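Local structure of acylneuraminate lyase (4N4P) at residues G44-G49 against L137-P142; G52-L57 against I80-S85. The protein is a lyase of the dihydrodipicolinate synthetase family, an enzyme built on a TIM barrel and found here in an assembly of four chains. One frame throughout, in Å; residues are numbered along the deposited sequence.

Interaction 1: residues G44-G49 against L137-P142; sequences GIYITG and LIYYLP
Tyr46 and Tyr139 reach toward each other from opposite directions and meet through their phenol oxygens. The backbones stay well apart: the nearest CA atoms, of Tyr46 and Leu137, are separated by 11.3 Å, and those of Tyr46 and Tyr139 by 13.3 Å, a distance the two side chains span together. Tyr46 OH and Tyr139 OH lie 2.4 Å apart, a hydrogen bond so short that its exact length is doubtful, and either hydroxyl could be the donor. Each oxygen sits at the edge of the partner's ring, close to its plane, so the rings do not stack; CZ of Tyr46 is 4.3 Å from CZ of Tyr139. Tyr46 OH lies toward the CE2 side of the Tyr139 ring, 3.1 Å from that carbon. CB of Tyr46 points toward the other segment, and CG anti to the backbone N (chi1 -179°) carries the ring on in that direction. Further bonds tie the pair down, from Tyr46 OH to Ser107 OG and from Tyr139 OH to Lys167 NZ.

This tight, polar centre contrasts with the loose side. The Tyr46 end is buried, whereas Tyr139 is partly exposed, and beyond it the chain runs to the exposed Pro142, after which residues 143-148 are not modelled. Two tyrosines near C-terminal strand ends, joined across the interior, mark the mouth of a TIM barrel, where enzymes of this fold carry their active sites.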
# COMPACT_ATOMS: atom_id res chain seq x y z
N GLY A 44 -18.65 -27.93 -12.45
CA GLY A 44 -17.30 -28.42 -12.58
C GLY A 44 -16.61 -28.37 -11.24
O GLY A 44 -17.16 -27.83 -10.26
N ILE A 45 -15.38 -28.90 -11.19
CA ILE A 45 -14.59 -28.88 -9.95
C ILE A 45 -13.19 -28.42 -10.29
O ILE A 45 -12.61 -28.85 -11.30
CB ILE A 45 -14.52 -30.30 -9.28
CG1 ILE A 45 -15.92 -30.82 -9.01
CG2 ILE A 45 -13.76 -30.23 -7.94
CD1 ILE A 45 -15.98 -32.32 -8.68
N TYR A 46 -12.64 -27.54 -9.44
CA TYR A 46 -11.31 -27.01 -9.59
C TYR A 46 -10.48 -27.59 -8.45
O TYR A 46 -10.76 -27.31 -7.28
CB TYR A 46 -11.36 -25.48 -9.46
CG TYR A 46 -10.03 -24.76 -9.61
CD1 TYR A 46 -9.49 -24.54 -10.87
CD2 TYR A 46 -9.34 -24.26 -8.49
CE1 TYR A 46 -8.29 -23.86 -11.03
CE2 TYR A 46 -8.14 -23.58 -8.64
CZ TYR A 46 -7.61 -23.39 -9.92
OH TYR A 46 -6.43 -22.72 -10.14
N ILE A 47 -9.50 -28.43 -8.78
CA ILE A 47 -8.80 -29.18 -7.75
C ILE A 47 -7.39 -28.69 -7.51
O ILE A 47 -6.78 -28.05 -8.37
CB ILE A 47 -8.80 -30.71 -8.01
CG1 ILE A 47 -7.87 -31.04 -9.20
CG2 ILE A 47 -10.25 -31.19 -8.19
CD1 ILE A 47 -7.41 -32.52 -9.22
N THR A 48 -6.87 -29.05 -6.33
CA THR A 48 -5.51 -28.75 -5.89
C THR A 48 -5.06 -27.30 -6.07
O THR A 48 -3.92 -27.02 -6.43
CB THR A 48 -4.44 -29.78 -6.43
OG1 THR A 48 -4.47 -29.83 -7.87
CG2 THR A 48 -4.74 -31.16 -5.86
N GLY A 49 -5.97 -26.37 -5.79
CA GLY A 49 -5.63 -24.96 -5.79
C GLY A 49 -5.37 -24.59 -4.33
O GLY A 49 -5.23 -25.47 -3.48
N LEU A 137 -5.23 -22.35 -17.98
CA LEU A 137 -5.69 -21.08 -17.44
C LEU A 137 -4.58 -20.50 -16.59
O LEU A 137 -4.19 -21.11 -15.60
CB LEU A 137 -6.94 -21.30 -16.55
CG LEU A 137 -8.15 -21.74 -17.38
CD1 LEU A 137 -9.24 -22.37 -16.44
CD2 LEU A 137 -8.66 -20.56 -18.20
N ILE A 138 -4.04 -19.35 -16.99
CA ILE A 138 -3.01 -18.71 -16.20
C ILE A 138 -3.66 -17.94 -15.05
O ILE A 138 -4.87 -17.67 -15.06
CB ILE A 138 -2.09 -17.81 -17.05
CG1 ILE A 138 -2.88 -16.68 -17.71
CG2 ILE A 138 -1.38 -18.65 -18.13
CD1 ILE A 138 -2.00 -15.69 -18.44
N TYR A 139 -2.90 -17.64 -14.01
CA TYR A 139 -3.43 -16.85 -12.92
C TYR A 139 -3.21 -15.40 -13.25
O TYR A 139 -2.16 -15.04 -13.75
CB TYR A 139 -2.73 -17.21 -11.62
CG TYR A 139 -3.51 -18.22 -10.81
CD1 TYR A 139 -4.02 -17.89 -9.56
CD2 TYR A 139 -3.76 -19.49 -11.31
CE1 TYR A 139 -4.74 -18.81 -8.80
CE2 TYR A 139 -4.46 -20.41 -10.59
CZ TYR A 139 -4.95 -20.07 -9.32
OH TYR A 139 -5.69 -20.98 -8.60
N TYR A 140 -4.22 -14.57 -12.98
CA TYR A 140 -4.05 -13.16 -13.18
C TYR A 140 -2.96 -12.60 -12.27
O TYR A 140 -2.85 -12.97 -11.09
CB TYR A 140 -5.35 -12.40 -13.02
CG TYR A 140 -5.14 -10.91 -13.12
CD1 TYR A 140 -4.73 -10.30 -14.32
CD2 TYR A 140 -5.31 -10.10 -12.00
CE1 TYR A 140 -4.53 -8.90 -14.38
CE2 TYR A 140 -5.11 -8.74 -12.06
CZ TYR A 140 -4.72 -8.14 -13.24
OH TYR A 140 -4.58 -6.77 -13.21
N LEU A 141 -2.16 -11.72 -12.87
CA LEU A 141 -0.96 -11.14 -12.30
C LEU A 141 -1.16 -9.62 -12.34
O LEU A 141 -1.13 -9.03 -13.43
CB LEU A 141 0.25 -11.54 -13.18
CG LEU A 141 1.65 -11.07 -12.77
CD1 LEU A 141 2.11 -11.75 -11.47
CD2 LEU A 141 2.65 -11.30 -13.89
N PRO A 142 -1.40 -9.00 -11.15
CA PRO A 142 -1.62 -7.55 -11.05
C PRO A 142 -0.41 -6.75 -11.49
O PRO A 142 0.73 -7.10 -11.14
CB PRO A 142 -1.88 -7.33 -9.54
CG PRO A 142 -2.34 -8.68 -9.03
CD PRO A 142 -1.61 -9.70 -9.87

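Interaction 2: residues G52-L57 against I80-S85; sequences GEFLLL and IAQIGS
The nearest CA atoms of the two segments, of Phe54 and Gln82, are 8.4 Å apart. Residues 54-56 form a short 3-10 turn, as the backbone bonds from Leu56 N to Glu53 O (2.8 Å) and from Leu57 N to Phe54 O (3.0 Å) attest, both spanning three residues. The other segment leaves the C-terminal end of strand 78-82 at Gln82 and continues as a loop through Gly84.

With chi1 at 76°, the Phe54 ring is turned so that Gln82 and Leu55 lie over its two faces. Over one stands the amide nitrogen of Gln82, offset toward the rim, with NE2 3.4 Å from CD1 of Phe54; against the opposite face lies Leu55 CG. Ring and amide planes are inclined by 60°, so this is no parallel stack. Gly84 O approaches obliquely and comes 3.2 Å from CE1 of Phe54.

At the amide's other end, Gly84 N donates to Gln82 OE1 at 2.9 Å, although the donor lies 47° out of the carbonyl plane, and Ile109 N donates to the same oxygen. These two N-H donors identify that end as the oxygen and probably hold the amide's rotation. Tyr114 of the second subunit packs on Phe54, which places the ring beside a subunit interface.

No hydrogen bond crosses between the segments. A buried ring is instead bordered by an amide nitrogen and a carbonyl oxygen, and the Gln82 amide, whose OE1 and NE2 are both hydrogen-bonded, can probably lie against the aromatic carbons at little cost.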
# COMPACT_ATOMS: atom_id res chain seq x y z
N GLY A 52 -7.51 -26.15 -1.90
CA GLY A 52 -7.15 -27.58 -1.79
C GLY A 52 -5.84 -27.83 -1.05
O GLY A 52 -5.33 -28.94 -1.06
N GLU A 53 -5.32 -26.79 -0.38
CA GLU A 53 -4.09 -26.88 0.40
C GLU A 53 -2.92 -27.44 -0.41
O GLU A 53 -2.12 -28.22 0.11
CB GLU A 53 -4.35 -27.72 1.67
CG GLU A 53 -5.30 -26.98 2.63
CD GLU A 53 -5.79 -27.86 3.78
OE1 GLU A 53 -5.01 -28.10 4.71
OE2 GLU A 53 -6.96 -28.28 3.76
N PHE A 54 -2.81 -27.03 -1.68
CA PHE A 54 -1.88 -27.70 -2.58
C PHE A 54 -0.44 -27.60 -2.11
O PHE A 54 0.32 -28.52 -2.31
CB PHE A 54 -1.99 -27.23 -4.04
CG PHE A 54 -1.37 -25.90 -4.30
CD1 PHE A 54 -0.20 -25.81 -5.05
CD2 PHE A 54 -1.98 -24.74 -3.83
CE1 PHE A 54 0.38 -24.59 -5.30
CE2 PHE A 54 -1.41 -23.50 -4.06
CZ PHE A 54 -0.22 -23.43 -4.81
N LEU A 55 -0.08 -26.48 -1.49
CA LEU A 55 1.28 -26.31 -0.95
C LEU A 55 1.64 -27.26 0.17
O LEU A 55 2.83 -27.42 0.52
CB LEU A 55 1.55 -24.87 -0.51
CG LEU A 55 1.75 -23.85 -1.63
CD1 LEU A 55 2.20 -22.56 -1.01
CD2 LEU A 55 2.75 -24.34 -2.69
N LEU A 56 0.63 -27.90 0.74
CA LEU A 56 0.80 -28.84 1.83
C LEU A 56 0.75 -30.28 1.35
O LEU A 56 0.82 -31.22 2.15
CB LEU A 56 -0.27 -28.61 2.91
CG LEU A 56 -0.41 -27.16 3.36
CD1 LEU A 56 -1.44 -27.02 4.48
CD2 LEU A 56 0.92 -26.60 3.79
N LEU A 57 0.60 -30.44 0.04
CA LEU A 57 0.61 -31.77 -0.59
C LEU A 57 1.98 -32.16 -1.10
O LEU A 57 2.65 -31.35 -1.73
CB LEU A 57 -0.32 -31.78 -1.82
CG LEU A 57 -1.81 -31.61 -1.53
CD1 LEU A 57 -2.61 -31.50 -2.83
CD2 LEU A 57 -2.24 -32.82 -0.70
N ILE A 80 -10.93 -29.14 -13.67
CA ILE A 80 -9.75 -28.31 -13.85
C ILE A 80 -8.80 -28.60 -12.71
O ILE A 80 -9.22 -28.65 -11.56
CB ILE A 80 -10.09 -26.80 -13.86
CG1 ILE A 80 -11.19 -26.49 -14.89
CG2 ILE A 80 -8.85 -25.98 -14.15
CD1 ILE A 80 -11.65 -25.04 -14.87
N ALA A 81 -7.53 -28.83 -13.02
CA ALA A 81 -6.51 -29.08 -12.00
C ALA A 81 -5.49 -27.95 -11.95
O ALA A 81 -4.86 -27.64 -12.95
CB ALA A 81 -5.75 -30.41 -12.30
N GLN A 82 -5.31 -27.37 -10.77
CA GLN A 82 -4.23 -26.40 -10.55
C GLN A 82 -2.98 -27.23 -10.28
O GLN A 82 -3.00 -28.07 -9.39
CB GLN A 82 -4.56 -25.52 -9.33
CG GLN A 82 -3.72 -24.25 -9.22
CD GLN A 82 -2.26 -24.52 -8.95
OE1 GLN A 82 -1.39 -23.97 -9.62
NE2 GLN A 82 -1.97 -25.36 -7.96
N ILE A 83 -1.92 -27.03 -11.06
CA ILE A 83 -0.80 -27.97 -11.04
C ILE A 83 0.53 -27.25 -10.85
O ILE A 83 1.60 -27.87 -10.89
CB ILE A 83 -0.75 -28.80 -12.35
CG1 ILE A 83 -0.62 -27.87 -13.56
CG2 ILE A 83 -2.01 -29.71 -12.45
CD1 ILE A 83 0.16 -28.52 -14.70
N GLY A 84 0.46 -25.94 -10.63
CA GLY A 84 1.64 -25.12 -10.49
C GLY A 84 2.31 -25.18 -9.13
O GLY A 84 1.68 -25.48 -8.12
N SER A 85 3.60 -24.87 -9.13
CA SER A 85 4.43 -24.72 -7.93
C SER A 85 5.80 -24.23 -8.41
O SER A 85 6.01 -23.99 -9.60
CB SER A 85 4.58 -26.04 -7.14
OG SER A 85 5.45 -26.97 -7.78

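In the fold
From the N terminus the chain passes through strand 44-47, the loop at 52-57, helix 59-73 and strand 78-82 before reaching strand 136-139. Interaction 2 closes the short loop, with 22 intervening residues that are mostly helix; interaction 1 closes a longer one of 87 residues that encloses it entirely, so the two nest and do not cross. They adjoin where strands 44-47 and 78-82 lie side by side: Thr48 OG1 is 2.7 Å from Gln82 O, a probable hydrogen bond. Interaction 1 joins strands 44-47 and 136-139, which are not neighbours in the sheet, across the barrel interior, while interaction 2 ties a strand end to the loop leading into helix 59-73.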